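Local coordinates for protein BIFUNCTIONAL PROTEIN Proline utilization A (PutA) (Corynebacterium freiburgense, PDB 5UX5) that catalyses the two-step oxidation of proline to glutamate, combining an FAD-dependent proline dehydrogenase and an NAD-dependent aldehyde dehydrogenase in one chain, probably with channelling of the intermediate, at residues A[377-382]-A[396-401]; A[500-505]-A[647-652]; A[588-593]-A[615-620]. All blocks are in the same frame, centred on the assembly; numbering follows the deposited sequence.

Contact 1. Residues A[377-382]-A[396-401]; sequences MLQGMA and VILYTP. With FAD (flavin-adenine dinucleotide), chain E.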
loop_
_atom_site.group_PDB
_atom_site.type_symbol
_atom_site.label_atom_id
_atom_site.label_comp_id
_atom_site.label_asym_id
_atom_site.label_seq_id
_atom_site.Cartn_x
_atom_site.Cartn_y
_atom_site.Cartn_z
ATOM N N MET A 377 -21.345 20.034 20.793
ATOM C CA MET A 377 -20.969 21.053 19.816
ATOM C C MET A 377 -19.487 21.403 19.949
ATOM O O MET A 377 -18.777 20.891 20.822
ATOM C CB MET A 377 -21.842 22.314 19.963
ATOM C CG MET A 377 -23.311 22.167 19.480
ATOM S SD MET A 377 -24.402 23.595 19.756
ATOM C CE MET A 377 -24.048 24.638 18.355
ATOM N N LEU A 378 -19.013 22.284 19.063
ATOM C CA LEU A 378 -17.617 22.719 19.043
ATOM C C LEU A 378 -17.422 23.951 19.909
ATOM O O LEU A 378 -18.066 24.983 19.683
ATOM C CB LEU A 378 -17.149 23.024 17.627
ATOM C CG LEU A 378 -16.971 21.719 16.891
ATOM C CD1 LEU A 378 -16.621 22.036 15.466
ATOM C CD2 LEU A 378 -15.874 20.922 17.592
ATOM N N GLN A 379 -16.534 23.840 20.893
ATOM C CA GLN A 379 -16.353 24.919 21.854
ATOM C C GLN A 379 -15.872 26.166 21.150
ATOM O O GLN A 379 -14.814 26.163 20.525
ATOM C CB GLN A 379 -15.371 24.521 22.953
ATOM C CG GLN A 379 -15.363 25.471 24.123
ATOM C CD GLN A 379 -14.333 26.528 23.944
ATOM O OE1 GLN A 379 -13.330 26.298 23.275
ATOM N NE2 GLN A 379 -14.553 27.695 24.543
ATOM N N GLY A 380 -16.658 27.226 21.243
ATOM C CA GLY A 380 -16.289 28.499 20.691
ATOM C C GLY A 380 -16.766 28.744 19.283
ATOM O O GLY A 380 -16.730 29.895 18.833
ATOM N N MET A 381 -17.224 27.715 18.572
ATOM C CA MET A 381 -17.635 27.913 17.185
ATOM C C MET A 381 -18.828 28.867 17.068
ATOM O O MET A 381 -18.661 30.011 16.627
ATOM C CB MET A 381 -17.960 26.573 16.521
ATOM N N ALA A 382 -20.021 28.438 17.498
ATOM C CA ALA A 382 -21.262 29.192 17.299
ATOM C C ALA A 382 -21.921 29.513 18.632
ATOM O O ALA A 382 -22.956 28.925 18.975
ATOM C CB ALA A 382 -22.243 28.418 16.422
ATOM N N VAL A 396 -25.422 20.836 27.193
ATOM C CA VAL A 396 -24.638 21.047 25.987
ATOM C C VAL A 396 -23.176 20.808 26.337
ATOM O O VAL A 396 -22.653 21.390 27.295
ATOM C CB VAL A 396 -24.870 22.448 25.404
ATOM C CG1 VAL A 396 -23.839 22.764 24.333
ATOM C CG2 VAL A 396 -26.265 22.528 24.858
ATOM N N ILE A 397 -22.524 19.930 25.583
ATOM C CA ILE A 397 -21.166 19.497 25.890
ATOM C C ILE A 397 -20.248 19.979 24.784
ATOM O O ILE A 397 -20.384 19.567 23.624
ATOM C CB ILE A 397 -21.092 17.978 26.054
ATOM C CG1 ILE A 397 -22.174 17.533 27.043
ATOM C CG2 ILE A 397 -19.704 17.580 26.517
ATOM C CD1 ILE A 397 -22.524 16.075 26.930
ATOM N N LEU A 398 -19.319 20.856 25.145
ATOM C CA LEU A 398 -18.466 21.520 24.167
ATOM C C LEU A 398 -17.155 20.764 23.966
ATOM O O LEU A 398 -16.420 20.494 24.928
ATOM C CB LEU A 398 -18.181 22.956 24.600
ATOM C CG LEU A 398 -19.418 23.851 24.610
ATOM C CD1 LEU A 398 -19.028 25.282 24.920
ATOM C CD2 LEU A 398 -20.165 23.751 23.286
ATOM N N TYR A 399 -16.861 20.439 22.707
ATOM C CA TYR A 399 -15.592 19.808 22.368
ATOM C C TYR A 399 -14.453 20.749 22.732
ATOM O O TYR A 399 -14.406 21.886 22.269
ATOM C CB TYR A 399 -15.563 19.458 20.875
ATOM C CG TYR A 399 -14.235 18.895 20.417
ATOM C CD1 TYR A 399 -13.894 17.564 20.642
ATOM C CD2 TYR A 399 -13.309 19.699 19.780
ATOM C CE1 TYR A 399 -12.655 17.063 20.241
ATOM C CE2 TYR A 399 -12.077 19.204 19.383
ATOM C CZ TYR A 399 -11.757 17.895 19.612
ATOM O OH TYR A 399 -10.529 17.437 19.188
ATOM N N THR A 400 -13.564 20.310 23.606
ATOM C CA THR A 400 -12.444 21.151 24.028
ATOM C C THR A 400 -11.122 20.441 23.763
ATOM O O THR A 400 -10.760 19.512 24.515
ATOM C CB THR A 400 -12.581 21.520 25.506
ATOM O OG1 THR A 400 -13.810 22.226 25.703
ATOM C CG2 THR A 400 -11.433 22.401 25.970
ATOM N N PRO A 401 -10.360 20.859 22.745
ATOM C CA PRO A 401 -9.080 20.204 22.451
ATOM C C PRO A 401 -7.984 20.738 23.351
ATOM O O PRO A 401 -7.877 21.943 23.593
ATOM C CB PRO A 401 -8.806 20.588 20.992
ATOM C CG PRO A 401 -9.585 21.853 20.767
ATOM C CD PRO A 401 -10.529 22.082 21.951
HETATM P PA FAD E . -23.230 19.178 7.982
HETATM O O1A FAD E . -22.844 20.211 6.868
HETATM O O2A FAD E . -24.634 18.860 8.201
HETATM O O5B FAD E . -22.699 17.799 7.866
HETATM C C5B FAD E . -21.458 17.576 7.222
HETATM C C4B FAD E . -21.199 16.082 7.179
HETATM O O4B FAD E . -21.895 15.483 6.125
HETATM C C3B FAD E . -19.760 15.738 6.959
HETATM O O3B FAD E . -18.951 15.786 8.080
HETATM C C2B FAD E . -19.849 14.368 6.391
HETATM O O2B FAD E . -19.824 13.404 7.379
HETATM C C1B FAD E . -21.129 14.418 5.608
HETATM N N9A FAD E . -20.915 14.611 4.182
HETATM C C8A FAD E . -20.684 15.818 3.536
HETATM N N7A FAD E . -20.510 15.599 2.218
HETATM C C5A FAD E . -20.632 14.246 1.918
HETATM C C6A FAD E . -20.565 13.478 0.739
HETATM N N6A FAD E . -20.294 14.041 -0.573
HETATM N N1A FAD E . -20.746 12.151 0.822
HETATM C C2A FAD E . -20.983 11.553 2.033
HETATM N N3A FAD E . -21.053 12.273 3.196
HETATM C C4A FAD E . -20.886 13.601 3.177
HETATM N N1 FAD E . -16.380 13.004 13.727
HETATM C C2 FAD E . -15.920 11.639 13.799
HETATM O O2 FAD E . -15.719 10.952 12.625
HETATM N N3 FAD E . -15.627 11.070 15.045
HETATM C C4 FAD E . -15.813 11.777 16.234
HETATM O O4 FAD E . -15.530 11.188 17.455
HETATM C C4X FAD E . -16.442 13.137 16.188
HETATM N N5 FAD E . -16.813 13.827 17.336
HETATM C C5X FAD E . -17.445 15.076 17.252
HETATM C C6 FAD E . -17.818 15.783 18.410
HETATM C C7 FAD E . -18.436 17.022 18.288
HETATM C C7M FAD E . -18.838 17.804 19.504
HETATM C C8 FAD E . -18.707 17.558 17.054
HETATM C C8M FAD E . -19.374 18.889 16.930
HETATM C C9 FAD E . -18.339 16.868 15.908
HETATM C C9A FAD E . -17.716 15.638 16.010
HETATM N N10 FAD E . -17.370 14.952 14.809
HETATM C C10 FAD E . -16.730 13.697 14.879
HETATM C "C1'" FAD E . -17.623 15.586 13.503
HETATM C "C2'" FAD E . -18.868 15.167 12.767
HETATM O "O2'" FAD E . -18.720 13.853 12.365
HETATM C "C3'" FAD E . -19.050 16.140 11.582
HETATM O "O3'" FAD E . -17.979 15.978 10.735
HETATM C "C4'" FAD E . -19.168 17.637 11.889
HETATM O "O4'" FAD E . -19.653 17.904 13.155
HETATM C "C5'" FAD E . -19.929 18.434 10.805
HETATM O "O5'" FAD E . -21.163 17.875 10.370
HETATM P P FAD E . -22.615 18.543 10.636
HETATM O O1P FAD E . -23.749 17.627 11.234
HETATM O O2P FAD E . -22.139 19.812 11.444
HETATM O O3P FAD E . -22.932 19.528 9.389
#
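Tyr399 sets CG anti to its own backbone N (chi1 176°), whereas Leu378 sets CG anti to its carbonyl carbon (chi1 -73°). With these torsions the two side chains run side by side in the same direction, and the Leu378 CD2 branch lies against the start of the tyrosine, 3.6 Å from Tyr399 CD2. The ring's far end leads away to strand 151-157, its hydroxyl hydrogen-bonded to Asn155. Met377 and Leu398 pair on the other face of the sheet, Met377 CB meeting Leu398 CD2 at 4.0 Å.

Both pairs join the parallel strands of the beta-alpha-beta unit 373-378, 383-393, 396-403 in the proline dehydrogenase TIM barrel. Ile397 O receives Met377 N at 3.0 Å. The next rung is the straightest: Tyr399 N reaches Met377 O at 2.7 Å with an N-H...O angle of 175°, nearly along the C=O axis. Gln379 N then donates to Tyr399 O, a longer, less straight bond whose acceptor is less surely placed. The first segment then leaves the sheet in a type II turn from Leu378 to Met381, closed by Met381 N on Leu378 O. Gln379 crosses Leu398 at about a right angle, Gln379 CG lying 3.8 Å from Leu398 CD1.

The flavin dimethylbenzene edge rests on this pair of strands: Leu378 CG is 3.7 Å from FAD C8M, and Tyr399 CB is 3.9 Å from FAD C7M. Met377 O also abuts FAD C7M at 3.4 Å, its hydrogen bonding taken up by Tyr399 N, so this end of the isoalloxazine is probably seated mainly by van der Waals contact.

Contact 2. Residues A[500-505]-A[647-652]; sequences EEVDKT and MHTDEA. With NAD (nicotinamide-adenine-dinucleotide), chain F.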
loop_
_atom_site.group_PDB
_atom_site.type_symbol
_atom_site.label_atom_id
_atom_site.label_comp_id
_atom_site.label_asym_id
_atom_site.label_seq_id
_atom_site.Cartn_x
_atom_site.Cartn_y
_atom_site.Cartn_z
ATOM N N GLU A 500 18.825 -37.382 -16.841
ATOM C CA GLU A 500 18.012 -37.988 -17.888
ATOM C C GLU A 500 16.534 -37.736 -17.668
ATOM O O GLU A 500 15.751 -37.828 -18.616
ATOM C CB GLU A 500 18.311 -39.480 -18.013
ATOM C CG GLU A 500 19.354 -39.787 -19.099
ATOM C CD GLU A 500 20.252 -40.990 -18.777
ATOM O OE1 GLU A 500 21.398 -41.029 -19.290
ATOM O OE2 GLU A 500 19.821 -41.891 -18.016
ATOM N N GLU A 501 16.123 -37.451 -16.440
ATOM C CA GLU A 501 14.748 -37.032 -16.248
ATOM C C GLU A 501 14.540 -35.584 -16.694
ATOM O O GLU A 501 13.469 -35.238 -17.208
ATOM C CB GLU A 501 14.345 -37.206 -14.793
ATOM C CG GLU A 501 12.852 -37.182 -14.609
ATOM C CD GLU A 501 12.442 -37.035 -13.159
ATOM O OE1 GLU A 501 11.475 -36.285 -12.930
ATOM O OE2 GLU A 501 13.076 -37.646 -12.260
ATOM N N VAL A 502 15.542 -34.720 -16.508
ATOM C CA VAL A 502 15.425 -33.366 -17.033
ATOM C C VAL A 502 15.312 -33.418 -18.545
ATOM O O VAL A 502 14.479 -32.736 -19.153
ATOM C CB VAL A 502 16.614 -32.493 -16.592
ATOM C CG1 VAL A 502 16.509 -31.118 -17.263
ATOM C CG2 VAL A 502 16.611 -32.327 -15.101
ATOM N N ASP A 503 16.150 -34.240 -19.173
ATOM C CA ASP A 503 16.103 -34.376 -20.618
ATOM C C ASP A 503 14.760 -34.941 -21.072
ATOM O O ASP A 503 14.170 -34.450 -22.038
ATOM C CB ASP A 503 17.285 -35.215 -21.093
ATOM C CG ASP A 503 18.589 -34.407 -21.130
ATOM O OD1 ASP A 503 18.483 -33.164 -21.233
ATOM O OD2 ASP A 503 19.709 -34.994 -21.085
ATOM N N LYS A 504 14.257 -35.970 -20.393
ATOM C CA LYS A 504 12.986 -36.554 -20.811
ATOM C C LYS A 504 11.858 -35.530 -20.710
ATOM O O LYS A 504 11.047 -35.382 -21.632
ATOM C CB LYS A 504 12.679 -37.800 -19.975
ATOM N N THR A 505 11.808 -34.795 -19.599
ATOM C CA THR A 505 10.745 -33.824 -19.369
ATOM C C THR A 505 10.823 -32.635 -20.321
ATOM O O THR A 505 9.793 -32.186 -20.835
ATOM C CB THR A 505 10.806 -33.371 -17.920
ATOM O OG1 THR A 505 10.475 -34.485 -17.074
ATOM C CG2 THR A 505 9.839 -32.238 -17.672
ATOM N N MET A 647 9.306 -28.554 -11.816
ATOM C CA MET A 647 10.481 -29.415 -11.702
ATOM C C MET A 647 11.303 -28.998 -10.485
ATOM O O MET A 647 12.020 -27.990 -10.528
ATOM C CB MET A 647 11.346 -29.373 -12.971
ATOM C CG MET A 647 10.701 -29.876 -14.261
ATOM S SD MET A 647 11.882 -30.081 -15.665
ATOM C CE MET A 647 13.025 -31.331 -15.046
ATOM N N HIS A 648 11.245 -29.802 -9.420
ATOM C CA HIS A 648 12.079 -29.568 -8.237
ATOM C C HIS A 648 13.465 -30.180 -8.458
ATOM O O HIS A 648 13.853 -31.174 -7.844
ATOM C CB HIS A 648 11.432 -30.145 -6.981
ATOM C CG HIS A 648 10.055 -29.630 -6.700
ATOM N ND1 HIS A 648 9.792 -28.303 -6.440
ATOM C CD2 HIS A 648 8.868 -30.280 -6.593
ATOM C CE1 HIS A 648 8.499 -28.155 -6.199
ATOM N NE2 HIS A 648 7.915 -29.339 -6.287
ATOM N N THR A 649 14.219 -29.572 -9.368
ATOM C CA THR A 649 15.594 -30.004 -9.559
ATOM C C THR A 649 16.441 -29.547 -8.382
ATOM O O THR A 649 16.150 -28.540 -7.720
ATOM C CB THR A 649 16.204 -29.441 -10.859
ATOM O OG1 THR A 649 16.487 -28.041 -10.705
ATOM C CG2 THR A 649 15.274 -29.631 -12.045
ATOM N N ASP A 650 17.501 -30.305 -8.128
ATOM C CA ASP A 650 18.512 -29.874 -7.189
ATOM C C ASP A 650 19.285 -28.705 -7.797
ATOM O O ASP A 650 18.950 -28.188 -8.855
ATOM C CB ASP A 650 19.451 -31.021 -6.821
ATOM C CG ASP A 650 20.107 -31.645 -8.030
ATOM O OD1 ASP A 650 20.199 -30.959 -9.076
ATOM O OD2 ASP A 650 20.549 -32.815 -7.941
ATOM N N GLU A 651 20.313 -28.272 -7.087
ATOM C CA GLU A 651 21.276 -27.295 -7.557
ATOM C C GLU A 651 22.616 -27.960 -7.850
ATOM O O GLU A 651 23.672 -27.343 -7.686
ATOM C CB GLU A 651 21.411 -26.184 -6.522
ATOM C CG GLU A 651 20.109 -25.426 -6.328
ATOM C CD GLU A 651 20.245 -24.225 -5.404
ATOM O OE1 GLU A 651 19.216 -23.547 -5.148
ATOM O OE2 GLU A 651 21.383 -23.929 -4.966
ATOM N N ALA A 652 22.578 -29.232 -8.212
ATOM C CA ALA A 652 23.750 -29.964 -8.690
ATOM C C ALA A 652 23.537 -30.308 -10.159
ATOM O O ALA A 652 23.026 -29.444 -10.886
ATOM C CB ALA A 652 24.009 -31.153 -7.787
HETATM P PA NAD F . 19.484 -17.699 -5.744
HETATM O O1A NAD F . 19.885 -16.453 -6.608
HETATM O O2A NAD F . 20.766 -18.491 -5.323
HETATM O O5B NAD F . 18.594 -18.678 -6.593
HETATM C C5B NAD F . 17.279 -18.380 -6.994
HETATM C C4B NAD F . 16.709 -19.531 -7.822
HETATM O O4B NAD F . 17.657 -20.119 -8.719
HETATM C C3B NAD F . 16.147 -20.612 -6.951
HETATM O O3B NAD F . 15.086 -21.259 -7.559
HETATM C C2B NAD F . 17.359 -21.447 -6.844
HETATM O O2B NAD F . 17.155 -22.696 -6.282
HETATM C C1B NAD F . 17.839 -21.447 -8.260
HETATM N N9A NAD F . 19.225 -21.884 -8.380
HETATM C C8A NAD F . 20.342 -21.274 -7.840
HETATM N N7A NAD F . 21.447 -21.977 -8.164
HETATM C C5A NAD F . 21.092 -23.089 -8.943
HETATM C C6A NAD F . 21.786 -24.126 -9.558
HETATM N N6A NAD F . 23.219 -24.261 -9.462
HETATM N N1A NAD F . 21.108 -25.048 -10.263
HETATM C C2A NAD F . 19.757 -24.998 -10.390
HETATM N N3A NAD F . 19.044 -23.994 -9.809
HETATM C C4A NAD F . 19.674 -23.040 -9.091
HETATM O O3 NAD F . 18.620 -17.126 -4.525
HETATM P PN NAD F . 18.588 -17.602 -2.988
HETATM O O1N NAD F . 19.625 -18.643 -2.621
HETATM O O2N NAD F . 17.289 -18.319 -2.767
HETATM O O5D NAD F . 18.747 -16.256 -2.121
HETATM C C5D NAD F . 19.930 -15.491 -2.310
HETATM C C4D NAD F . 19.810 -13.973 -2.151
HETATM O O4D NAD F . 18.960 -13.326 -3.068
HETATM C C3D NAD F . 19.335 -13.447 -0.842
HETATM O O3D NAD F . 20.172 -13.703 0.226
HETATM C C2D NAD F . 19.369 -12.011 -1.187
HETATM O O2D NAD F . 20.587 -11.476 -0.808
HETATM C C1D NAD F . 19.108 -11.978 -2.676
#
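The adenine of NAD carries the aliphatic part of Glu651 over one face, with Glu651 CG 3.6 Å from NAD C5A and Glu651 CB over the pyrimidine half; Asp650 O lies on the same side of the ring plane, 3.6 Å from NAD C2A. A second flat group, the His648 imidazole, makes an edge-to-face contact with Trp493 and hydrogen-bonds Glu628 through NE2. Glu651 and His648 belong to the loop after strand 644-646 in the Rossmann-type NAD-binding domain of the aldehyde dehydrogenase unit.

Helix 499-511 packs against the beginning of this loop, and Met647 does nearly all the joining. Its chain is bent at chi3 (62°), so that the methyl turns onto the helix and the sulfur stays beside it. Met647 CE lies 3.7 Å from Val502 CG2, the two side chains crossing obliquely, and it is equally close to Val502 CA. Thr505 approaches tip to tip, with CG2 3.6 Å from Met647 SD. Its hydroxyl is turned back to the helix, where Thr505 OG1 donates to Glu501 O at 3.1 Å; that carbonyl also accepts Thr505 N. The interface is therefore apolar.

Farther along, Thr649 OG1 donates to a lone pair of Asp650 O, in the carbonyl plane. The extended Glu651 chain then delivers its carboxylate to the ribose, and NAD O2B donates to Glu651 OE1 at 2.5 Å.

Contact 3. Residues A[588-593]-A[615-620]; sequences VVVASP and AILKPA. With NAD (nicotinamide-adenine-dinucleotide), chain F.
Parallel strands 580-591 and 614-618 of the aldehyde dehydrogenase Rossmann sheet, linked by helix 599-611 in a beta-alpha-beta crossover, run here in unbroken register from Val588 opposite Ala615 to Ala591 opposite Lys618.

Three nearly straight backbone bonds zigzag between them. Ile616 N donates to Val588 O at 2.9 Å, Val590 N to Ile616 O at 2.7 Å and Lys618 N to Val590 O at 2.8 Å. The fourth, Ser592 N to Lys618 O at 3.4 Å, is weak, as the strands give way to loop. CA-H groups of Ala615, Val589 and Ala591 add to the load on Val588 O, Ile616 O and Lys618 O. The outward-facing polar groups are met by neighbours: Val589 and Ala591 pair with strand 666-670, and Leu617 O probably accepts Met647 N. Side chains fill the faces, Val589 CG2 lying alongside Ile616 CB on one, and Leu617 CD1 near Val590 CG1 on the other.

At the strand ends the polar groups turn to the NAD ribose. Lys618 sets CG anti to its backbone N, then bends at chi2 (-94°) and chi3, which brings the ammonium back over its own segment. Lys618 NZ donates to Pro619 O at 3.1 Å, from above the carbonyl plane, and to NAD O3B at 2.8 Å; NAD O2B lies 2.5 Å from Lys618 NZ. The same NAD O3B gives its proton to Ser592 O at 2.9 Å.

The O3B hydroxyl is thus gripped twice, as acceptor from the lysine and donor to the serine carbonyl. The buried ammonium would be expected to polarise the ribose diol and strengthen its donation to Ser592 O and, through O2B, to Glu651.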
loop_
_atom_site.group_PDB
_atom_site.type_symbol
_atom_site.label_atom_id
_atom_site.label_comp_id
_atom_site.label_asym_id
_atom_site.label_seq_id
_atom_site.Cartn_x
_atom_site.Cartn_y
_atom_site.Cartn_z
ATOM N N VAL A 588 10.361 -21.653 -21.918
ATOM C CA VAL A 588 10.991 -20.763 -20.953
ATOM C C VAL A 588 11.105 -21.480 -19.613
ATOM O O VAL A 588 10.169 -22.166 -19.194
ATOM C CB VAL A 588 10.196 -19.461 -20.794
ATOM C CG1 VAL A 588 10.784 -18.643 -19.655
ATOM C CG2 VAL A 588 10.186 -18.684 -22.111
ATOM N N VAL A 589 12.236 -21.295 -18.925
ATOM C CA VAL A 589 12.423 -21.800 -17.569
ATOM C C VAL A 589 12.294 -20.634 -16.590
ATOM O O VAL A 589 12.898 -19.566 -16.796
ATOM C CB VAL A 589 13.780 -22.502 -17.424
ATOM C CG1 VAL A 589 14.089 -22.784 -15.922
ATOM C CG2 VAL A 589 13.786 -23.767 -18.232
ATOM N N VAL A 590 11.496 -20.829 -15.532
ATOM C CA VAL A 590 11.283 -19.814 -14.500
ATOM C C VAL A 590 11.901 -20.312 -13.201
ATOM O O VAL A 590 11.376 -21.234 -12.557
ATOM C CB VAL A 590 9.798 -19.483 -14.294
ATOM C CG1 VAL A 590 9.661 -18.463 -13.194
ATOM C CG2 VAL A 590 9.188 -18.944 -15.555
ATOM N N ALA A 591 13.003 -19.691 -12.808
ATOM C CA ALA A 591 13.694 -19.985 -11.560
ATOM C C ALA A 591 13.350 -18.872 -10.573
ATOM O O ALA A 591 13.759 -17.726 -10.752
ATOM C CB ALA A 591 15.198 -20.120 -11.792
ATOM N N SER A 592 12.567 -19.201 -9.562
ATOM C CA SER A 592 11.914 -18.236 -8.691
ATOM C C SER A 592 12.534 -18.230 -7.291
ATOM O O SER A 592 13.226 -19.180 -6.898
ATOM C CB SER A 592 10.418 -18.567 -8.607
ATOM O OG SER A 592 10.221 -19.861 -8.065
ATOM N N PRO A 593 12.349 -17.146 -6.527
ATOM C CA PRO A 593 12.946 -17.078 -5.183
ATOM C C PRO A 593 11.961 -17.505 -4.110
ATOM O O PRO A 593 10.882 -18.015 -4.447
ATOM C CB PRO A 593 13.304 -15.601 -5.047
ATOM C CG PRO A 593 12.180 -14.912 -5.835
ATOM C CD PRO A 593 11.739 -15.864 -6.923
ATOM N N ALA A 615 6.288 -23.561 -20.296
ATOM C CA ALA A 615 7.076 -23.083 -19.162
ATOM C C ALA A 615 7.431 -24.214 -18.214
ATOM O O ALA A 615 6.584 -25.053 -17.876
ATOM C CB ALA A 615 6.350 -21.994 -18.391
ATOM N N ILE A 616 8.681 -24.195 -17.752
ATOM C CA ILE A 616 9.127 -25.003 -16.622
ATOM C C ILE A 616 9.299 -24.084 -15.424
ATOM O O ILE A 616 10.034 -23.088 -15.490
ATOM C CB ILE A 616 10.423 -25.762 -16.924
ATOM C CG1 ILE A 616 10.135 -26.958 -17.825
ATOM C CG2 ILE A 616 11.041 -26.225 -15.653
ATOM C CD1 ILE A 616 11.370 -27.652 -18.335
ATOM N N LEU A 617 8.583 -24.393 -14.350
ATOM C CA LEU A 617 8.730 -23.706 -13.078
ATOM C C LEU A 617 9.682 -24.505 -12.200
ATOM O O LEU A 617 9.399 -25.665 -11.857
ATOM C CB LEU A 617 7.372 -23.534 -12.390
ATOM C CG LEU A 617 7.370 -23.068 -10.919
ATOM C CD1 LEU A 617 8.175 -21.800 -10.724
ATOM C CD2 LEU A 617 5.938 -22.843 -10.433
ATOM N N LYS A 618 10.799 -23.881 -11.834
ATOM C CA LYS A 618 11.732 -24.465 -10.871
ATOM C C LYS A 618 11.770 -23.562 -9.637
ATOM O O LYS A 618 12.499 -22.556 -9.615
ATOM C CB LYS A 618 13.116 -24.636 -11.512
ATOM C CG LYS A 618 14.097 -25.480 -10.708
ATOM C CD LYS A 618 14.919 -24.577 -9.860
ATOM C CE LYS A 618 15.278 -25.188 -8.576
ATOM N NZ LYS A 618 15.555 -24.037 -7.697
ATOM N N PRO A 619 11.026 -23.872 -8.585
ATOM C CA PRO A 619 10.917 -22.940 -7.457
ATOM C C PRO A 619 12.069 -23.044 -6.461
ATOM O O PRO A 619 12.761 -24.066 -6.335
ATOM C CB PRO A 619 9.609 -23.361 -6.792
ATOM C CG PRO A 619 9.380 -24.780 -7.212
ATOM C CD PRO A 619 10.321 -25.132 -8.327
ATOM N N ALA A 620 12.256 -21.952 -5.725
ATOM C CA ALA A 620 13.327 -21.926 -4.735
ATOM C C ALA A 620 13.108 -23.025 -3.697
ATOM O O ALA A 620 11.977 -23.246 -3.252
ATOM C CB ALA A 620 13.410 -20.559 -4.056
HETATM P PA NAD F . 19.484 -17.699 -5.744
HETATM O O1A NAD F . 19.885 -16.453 -6.608
HETATM O O2A NAD F . 20.766 -18.491 -5.323
HETATM O O5B NAD F . 18.594 -18.678 -6.593
HETATM C C5B NAD F . 17.279 -18.380 -6.994
HETATM C C4B NAD F . 16.709 -19.531 -7.822
HETATM O O4B NAD F . 17.657 -20.119 -8.719
HETATM C C3B NAD F . 16.147 -20.612 -6.951
HETATM O O3B NAD F . 15.086 -21.259 -7.559
HETATM C C2B NAD F . 17.359 -21.447 -6.844
HETATM O O2B NAD F . 17.155 -22.696 -6.282
HETATM C C1B NAD F . 17.839 -21.447 -8.260
HETATM N N9A NAD F . 19.225 -21.884 -8.380
HETATM C C8A NAD F . 20.342 -21.274 -7.840
HETATM N N7A NAD F . 21.447 -21.977 -8.164
HETATM C C5A NAD F . 21.092 -23.089 -8.943
HETATM C C6A NAD F . 21.786 -24.126 -9.558
HETATM N N6A NAD F . 23.219 -24.261 -9.462
HETATM N N1A NAD F . 21.108 -25.048 -10.263
HETATM C C2A NAD F . 19.757 -24.998 -10.390
HETATM N N3A NAD F . 19.044 -23.994 -9.809
HETATM C C4A NAD F . 19.674 -23.040 -9.091
HETATM O O3 NAD F . 18.620 -17.126 -4.525
HETATM P PN NAD F . 18.588 -17.602 -2.988
HETATM O O1N NAD F . 19.625 -18.643 -2.621
HETATM O O2N NAD F . 17.289 -18.319 -2.767
HETATM O O5D NAD F . 18.747 -16.256 -2.121
HETATM C C5D NAD F . 19.930 -15.491 -2.310
HETATM C C4D NAD F . 19.810 -13.973 -2.151
HETATM O O4D NAD F . 18.960 -13.326 -3.068
HETATM C C3D NAD F . 19.335 -13.447 -0.842
HETATM O O3D NAD F . 20.172 -13.703 0.226
HETATM C C2D NAD F . 19.369 -12.011 -1.187
HETATM O O2D NAD F . 20.587 -11.476 -0.808
HETATM C C1D NAD F . 19.108 -11.978 -2.676
#

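Along the chain, contact 1 closes before contact 2 opens, and contact 3 lies between the two segments of contact 2. Contact 1 belongs to the proline dehydrogenase barrel, on the other side of the chain's centre from the rest; its centre is about 74 Å from that of contact 2 and about 63 Å from that of contact 3. Contacts 2 and 3 are neighbours, about 12 Å between centres, in the aldehyde dehydrogenase unit. Strand 614-618 of contact 3 pairs with strand 644-646, which leads into loop 647-652. Both contacts contribute to the site of the adenosine half of NAD, whereas contact 1 serves the flavin, matching two separate redox sites within one polypeptide.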